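Local coordinates for protein N-acetylmuramoyl-L-alanine amidase XlyA (Bacillus subtilis, PDB 3RDR) that hydrolyses the link between N-acetylmuramoyl residues and L-amino acids in cell-wall glycopeptides, through the zinc-dependent amidase domain that this chain comprises, at residues T109-M120 with W149-G157. Numbering follows the deposited sequence.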
ATOM      1  N   THR A 109      -6.791  -4.352  -8.877  1.00 29.09           N
ATOM      2  CA  THR A 109      -6.496  -2.980  -9.251  1.00 29.66           C
ATOM      3  C   THR A 109      -7.737  -2.121  -9.047  1.00 31.24           C
ATOM      4  O   THR A 109      -7.647  -0.995  -8.554  1.00 31.90           O
ATOM      5  CB  THR A 109      -6.048  -2.898 -10.719  1.00 29.13           C
ATOM      6  OG1 THR A 109      -4.781  -3.550 -10.863  1.00 25.82           O
ATOM      7  CG2 THR A 109      -5.922  -1.449 -11.164  1.00 27.49           C
ATOM      8  N   ALA A 110      -8.891  -2.663  -9.420  1.00 32.10           N
ATOM      9  CA  ALA A 110     -10.155  -1.953  -9.274  1.00 32.84           C
ATOM     10  C   ALA A 110     -10.435  -1.695  -7.802  1.00 32.98           C
ATOM     11  O   ALA A 110     -10.921  -0.626  -7.431  1.00 32.87           O
ATOM     12  CB  ALA A 110     -11.287  -2.767  -9.884  1.00 33.92           C
ATOM     13  N   ASN A 111     -10.137  -2.685  -6.964  1.00 32.96           N
ATOM     14  CA  ASN A 111     -10.353  -2.547  -5.531  1.00 32.79           C
ATOM     15  C   ASN A 111      -9.418  -1.492  -4.950  1.00 31.63           C
ATOM     16  O   ASN A 111      -9.789  -0.761  -4.031  1.00 30.91           O
ATOM     17  CB  ASN A 111     -10.132  -3.885  -4.815  1.00 33.58           C
ATOM     18  CG  ASN A 111     -11.191  -4.916  -5.162  1.00 36.60           C
ATOM     19  OD1 ASN A 111     -12.321  -4.564  -5.505  1.00 37.32           O
ATOM     20  ND2 ASN A 111     -10.838  -6.194  -5.056  1.00 34.65           N
ATOM     21  N   ALA A 112      -8.205  -1.418  -5.494  1.00 30.57           N
ATOM     22  CA  ALA A 112      -7.215  -0.454  -5.036  1.00 30.47           C
ATOM     23  C   ALA A 112      -7.621   0.964  -5.433  1.00 30.79           C
ATOM     24  O   ALA A 112      -7.392   1.915  -4.683  1.00 29.55           O
ATOM     25  CB  ALA A 112      -5.849  -0.789  -5.615  1.00 29.23           C
ATOM     26  N   GLN A 113      -8.213   1.104  -6.616  1.00 30.06           N
ATOM     27  CA  GLN A 113      -8.653   2.414  -7.089  1.00 30.03           C
ATOM     28  C   GLN A 113      -9.806   2.895  -6.216  1.00 29.67           C
ATOM     29  O   GLN A 113      -9.911   4.083  -5.913  1.00 30.83           O
ATOM     30  CB  GLN A 113      -9.069   2.338  -8.565  1.00 30.09           C
ATOM     31  CG  GLN A 113      -7.894   2.066  -9.493  1.00 28.05           C
ATOM     32  CD  GLN A 113      -8.305   1.804 -10.932  1.00 29.74           C
ATOM     33  OE1 GLN A 113      -9.160   0.965 -11.200  1.00 30.51           O
ATOM     34  NE2 GLN A 113      -7.680   2.510 -11.864  1.00 29.17           N
ATOM     35  N   TRP A 114     -10.664   1.972  -5.799  1.00 29.95           N
ATOM     36  CA  TRP A 114     -11.777   2.332  -4.930  1.00 30.86           C
ATOM     37  C   TRP A 114     -11.222   2.821  -3.591  1.00 30.60           C
ATOM     38  O   TRP A 114     -11.646   3.850  -3.066  1.00 31.68           O
ATOM     39  CB  TRP A 114     -12.689   1.130  -4.683  1.00 33.55           C
ATOM     40  CG  TRP A 114     -13.620   1.362  -3.530  1.00 37.07           C
ATOM     41  CD1 TRP A 114     -14.751   2.130  -3.526  1.00 37.19           C
ATOM     42  CD2 TRP A 114     -13.440   0.905  -2.181  1.00 38.97           C
ATOM     43  NE1 TRP A 114     -15.282   2.184  -2.258  1.00 38.96           N
ATOM     44  CE2 TRP A 114     -14.499   1.442  -1.413  1.00 39.44           C
ATOM     45  CE3 TRP A 114     -12.485   0.098  -1.547  1.00 38.64           C
ATOM     46  CZ2 TRP A 114     -14.629   1.199  -0.042  1.00 39.95           C
ATOM     47  CZ3 TRP A 114     -12.614  -0.143  -0.182  1.00 39.88           C
ATOM     48  CH2 TRP A 114     -13.679   0.406   0.554  1.00 41.01           C
ATOM     49  N   LEU A 115     -10.275   2.068  -3.041  1.00 29.59           N
ATOM     50  CA  LEU A 115      -9.647   2.423  -1.772  1.00 28.40           C
ATOM     51  C   LEU A 115      -8.990   3.798  -1.860  1.00 27.49           C
ATOM     52  O   LEU A 115      -9.169   4.640  -0.982  1.00 27.17           O
ATOM     53  CB  LEU A 115      -8.592   1.377  -1.392  1.00 25.32           C
ATOM     54  CG  LEU A 115      -7.698   1.675  -0.182  1.00 25.51           C
ATOM     55  CD1 LEU A 115      -8.552   1.800   1.073  1.00 23.60           C
ATOM     56  CD2 LEU A 115      -6.667   0.559  -0.012  1.00 23.11           C
ATOM     57  N   ILE A 116      -8.230   4.021  -2.925  1.00 28.71           N
ATOM     58  CA  ILE A 116      -7.543   5.290  -3.111  1.00 29.45           C
ATOM     59  C   ILE A 116      -8.516   6.462  -3.205  1.00 32.70           C
ATOM     60  O   ILE A 116      -8.266   7.525  -2.636  1.00 32.12           O
ATOM     61  CB  ILE A 116      -6.641   5.239  -4.359  1.00 29.37           C
ATOM     62  CG1 ILE A 116      -5.495   4.249  -4.112  1.00 29.21           C
ATOM     63  CG2 ILE A 116      -6.083   6.624  -4.669  1.00 27.33           C
ATOM     64  CD1 ILE A 116      -4.645   3.970  -5.327  1.00 28.38           C
ATOM     65  N   LYS A 117      -9.626   6.274  -3.914  1.00 34.85           N
ATOM     66  CA  LYS A 117     -10.624   7.334  -4.043  1.00 37.20           C
ATOM     67  C   LYS A 117     -11.172   7.687  -2.662  1.00 37.04           C
ATOM     68  O   LYS A 117     -11.337   8.859  -2.327  1.00 37.91           O
ATOM     69  CB  LYS A 117     -11.786   6.886  -4.935  1.00 39.91           C
ATOM     70  CG  LYS A 117     -12.962   7.858  -4.920  1.00 42.67           C
ATOM     71  CD  LYS A 117     -14.297   7.130  -4.987  1.00 46.85           C
ATOM     72  CE  LYS A 117     -14.674   6.755  -6.411  1.00 49.18           C
ATOM     73  NZ  LYS A 117     -15.097   7.949  -7.205  1.00 50.77           N
ATOM     74  N   THR A 118     -11.461   6.658  -1.874  1.00 36.22           N
ATOM     75  CA  THR A 118     -11.991   6.830  -0.529  1.00 36.94           C
ATOM     76  C   THR A 118     -10.991   7.553   0.375  1.00 37.42           C
ATOM     77  O   THR A 118     -11.366   8.427   1.152  1.00 37.79           O
ATOM     78  CB  THR A 118     -12.329   5.466   0.097  1.00 37.35           C
ATOM     79  OG1 THR A 118     -13.219   4.753  -0.773  1.00 37.64           O
ATOM     80  CG2 THR A 118     -12.992   5.651   1.452  1.00 37.48           C
ATOM     81  N   LEU A 119      -9.719   7.177   0.267  1.00 36.80           N
ATOM     82  CA  LEU A 119      -8.656   7.787   1.060  1.00 35.26           C
ATOM     83  C   LEU A 119      -8.470   9.264   0.698  1.00 35.44           C
ATOM     84  O   LEU A 119      -8.276  10.108   1.573  1.00 33.90           O
ATOM     85  CB  LEU A 119      -7.347   7.023   0.835  1.00 33.73           C
ATOM     86  CG  LEU A 119      -6.823   6.049   1.900  1.00 35.35           C
ATOM     87  CD1 LEU A 119      -7.951   5.468   2.738  1.00 33.58           C
ATOM     88  CD2 LEU A 119      -6.033   4.946   1.201  1.00 32.67           C
ATOM     89  N   MET A 120      -8.520   9.565  -0.596  1.00 34.86           N
ATOM     90  CA  MET A 120      -8.372  10.935  -1.079  1.00 35.83           C
ATOM     91  C   MET A 120      -9.409  11.859  -0.441  1.00 37.57           C
ATOM     92  O   MET A 120      -9.079  12.941   0.047  1.00 38.47           O
ATOM     93  CB  MET A 120      -8.531  10.975  -2.600  1.00 35.50           C
ATOM     94  CG  MET A 120      -7.341  10.434  -3.380  1.00 32.54           C
ATOM     95  SD  MET A 120      -7.759  10.079  -5.103  1.00 33.09           S
ATOM     96  CE  MET A 120      -7.923  11.748  -5.788  1.00 33.37           C
ATOM     97  N   TRP A 149       0.865   4.034 -15.736  1.00 34.55           N
ATOM     98  CA  TRP A 149       0.553   4.794 -14.524  1.00 34.62           C
ATOM     99  C   TRP A 149      -0.559   5.832 -14.683  1.00 35.89           C
ATOM    100  O   TRP A 149      -1.548   5.812 -13.945  1.00 34.71           O
ATOM    101  CB  TRP A 149       1.825   5.472 -13.993  1.00 33.21           C
ATOM    102  CG  TRP A 149       1.607   6.215 -12.705  1.00 34.00           C
ATOM    103  CD1 TRP A 149       1.685   7.564 -12.512  1.00 34.28           C
ATOM    104  CD2 TRP A 149       1.202   5.653 -11.448  1.00 32.82           C
ATOM    105  NE1 TRP A 149       1.347   7.880 -11.216  1.00 34.71           N
ATOM    106  CE2 TRP A 149       1.045   6.727 -10.541  1.00 33.40           C
ATOM    107  CE3 TRP A 149       0.953   4.349 -11.000  1.00 30.72           C
ATOM    108  CZ2 TRP A 149       0.647   6.535  -9.212  1.00 30.94           C
ATOM    109  CZ3 TRP A 149       0.557   4.159  -9.673  1.00 30.08           C
ATOM    110  CH2 TRP A 149       0.409   5.249  -8.799  1.00 28.85           C
ATOM    111  N   ASP A 150      -0.406   6.736 -15.644  1.00 38.10           N
ATOM    112  CA  ASP A 150      -1.410   7.772 -15.858  1.00 39.39           C
ATOM    113  C   ASP A 150      -2.805   7.209 -16.118  1.00 38.61           C
ATOM    114  O   ASP A 150      -3.803   7.810 -15.718  1.00 38.64           O
ATOM    115  CB  ASP A 150      -0.975   8.690 -17.004  1.00 43.85           C
ATOM    116  CG  ASP A 150       0.179   9.602 -16.609  1.00 47.23           C
ATOM    117  OD1 ASP A 150       0.793  10.218 -17.507  1.00 50.11           O
ATOM    118  OD2 ASP A 150       0.467   9.710 -15.396  1.00 48.43           O
ATOM    119  N   SER A 151      -2.878   6.058 -16.781  1.00 37.76           N
ATOM    120  CA  SER A 151      -4.168   5.428 -17.055  1.00 37.33           C
ATOM    121  C   SER A 151      -4.736   4.885 -15.750  1.00 36.01           C
ATOM    122  O   SER A 151      -5.927   5.027 -15.472  1.00 35.45           O
ATOM    123  CB  SER A 151      -4.015   4.283 -18.063  1.00 36.80           C
ATOM    124  OG  SER A 151      -3.566   4.761 -19.319  1.00 40.15           O
ATOM    125  N   PHE A 152      -3.877   4.251 -14.956  1.00 34.94           N
ATOM    126  CA  PHE A 152      -4.291   3.702 -13.666  1.00 34.71           C
ATOM    127  C   PHE A 152      -4.935   4.806 -12.836  1.00 33.40           C
ATOM    128  O   PHE A 152      -5.960   4.592 -12.185  1.00 33.89           O
ATOM    129  CB  PHE A 152      -3.075   3.138 -12.915  1.00 34.21           C
ATOM    130  CG  PHE A 152      -3.331   2.871 -11.455  1.00 34.02           C
ATOM    131  CD1 PHE A 152      -4.166   1.832 -11.057  1.00 33.90           C
ATOM    132  CD2 PHE A 152      -2.745   3.672 -10.477  1.00 34.19           C
ATOM    133  CE1 PHE A 152      -4.417   1.595  -9.704  1.00 33.69           C
ATOM    134  CE2 PHE A 152      -2.990   3.444  -9.122  1.00 32.34           C
ATOM    135  CZ  PHE A 152      -3.827   2.403  -8.736  1.00 32.41           C
ATOM    136  N   LYS A 153      -4.330   5.988 -12.869  1.00 33.29           N
ATOM    137  CA  LYS A 153      -4.847   7.126 -12.116  1.00 35.40           C
ATOM    138  C   LYS A 153      -6.150   7.656 -12.701  1.00 36.40           C
ATOM    139  O   LYS A 153      -7.042   8.078 -11.961  1.00 36.48           O
ATOM    140  CB  LYS A 153      -3.798   8.242 -12.052  1.00 34.92           C
ATOM    141  CG  LYS A 153      -2.595   7.881 -11.182  1.00 35.31           C
ATOM    142  CD  LYS A 153      -1.596   9.025 -11.060  1.00 36.43           C
ATOM    143  CE  LYS A 153      -2.198  10.235 -10.357  1.00 35.99           C
ATOM    144  NZ  LYS A 153      -1.186  11.317 -10.186  1.00 34.51           N
ATOM    145  N   ALA A 154      -6.269   7.626 -14.026  1.00 37.18           N
ATOM    146  CA  ALA A 154      -7.485   8.100 -14.677  1.00 37.09           C
ATOM    147  C   ALA A 154      -8.641   7.193 -14.278  1.00 38.04           C
ATOM    148  O   ALA A 154      -9.801   7.605 -14.279  1.00 38.42           O
ATOM    149  CB  ALA A 154      -7.310   8.095 -16.193  1.00 37.86           C
ATOM    150  N   GLY A 155      -8.316   5.955 -13.923  1.00 38.37           N
ATOM    151  CA  GLY A 155      -9.345   5.011 -13.525  1.00 38.33           C
ATOM    152  C   GLY A 155      -9.818   5.199 -12.096  1.00 39.44           C
ATOM    153  O   GLY A 155     -10.826   4.624 -11.687  1.00 39.65           O
ATOM    154  N   ILE A 156      -9.091   6.003 -11.329  1.00 40.17           N
ATOM    155  CA  ILE A 156      -9.449   6.259  -9.938  1.00 40.08           C
ATOM    156  C   ILE A 156     -10.717   7.100  -9.854  1.00 42.62           C
ATOM    157  O   ILE A 156     -11.728   6.675  -9.286  1.00 40.74           O
ATOM    158  CB  ILE A 156      -8.329   7.021  -9.213  1.00 38.50           C
ATOM    159  CG1 ILE A 156      -7.058   6.173  -9.184  1.00 36.38           C
ATOM    160  CG2 ILE A 156      -8.770   7.384  -7.808  1.00 35.87           C
ATOM    161  CD1 ILE A 156      -5.863   6.874  -8.570  1.00 37.34           C
ATOM    162  N   GLY A 157     -10.637   8.298 -10.429  1.00 46.04           N
ATOM    163  CA  GLY A 157     -11.755   9.229 -10.421  1.00 51.41           C
ATOM    164  C   GLY A 157     -13.129   8.618 -10.243  1.00 53.91           C
ATOM    165  O   GLY A 157     -13.775   8.904  -9.210  1.00 55.08           O
ATOM    166  OXT GLY A 157     -13.561   7.851 -11.131  1.00 56.37           O
TER
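Gln113 runs alongside the Phe152 ring, antiparallel to it, with the amide and ring planes only 9° apart. Gln113 CG lies 3.5 Å from Phe152 CE1. Beyond CG the glutamine is extended, which carries its amide past the ring to the backbone of 149-157. There Gln113 NE2 donates to Phe152 O at 2.7 Å. The bond uses a carbonyl lone pair and lies close to the amide plane, but it is bent, with an N-H...O angle of 145°. Thr109 CG2 meets the edge of the Phe152 ring, near its plane. Ile116 reaches toward the same ring, and Ile116 CD1 lies 3.8 Å from Phe152 CZ.

In this T7 lysozyme-like amidase fold, helix 105-122 packs on the central sheet through residues such as Leu115 and Leu119. The axes of the two segments' helices cross at 64°. Ile116 and Met120 also reach strands 28-33 and 130-132 of the sheet.

Ile156 CD1 meets Ile116 CG2 at 3.9 Å, the two side chains crossing at about a right angle. The other branch, Ile156 CG2, is anti to the backbone N, which points it at Met120 SD, 3.9 Å away. At the exposed end of the contact, the Lys117 chain turns at CD, and this brings its amine to the C-terminal carboxylate. Lys117 NZ donates to Gly157 O at 2.6 Å, tilted somewhat from the carboxylate plane.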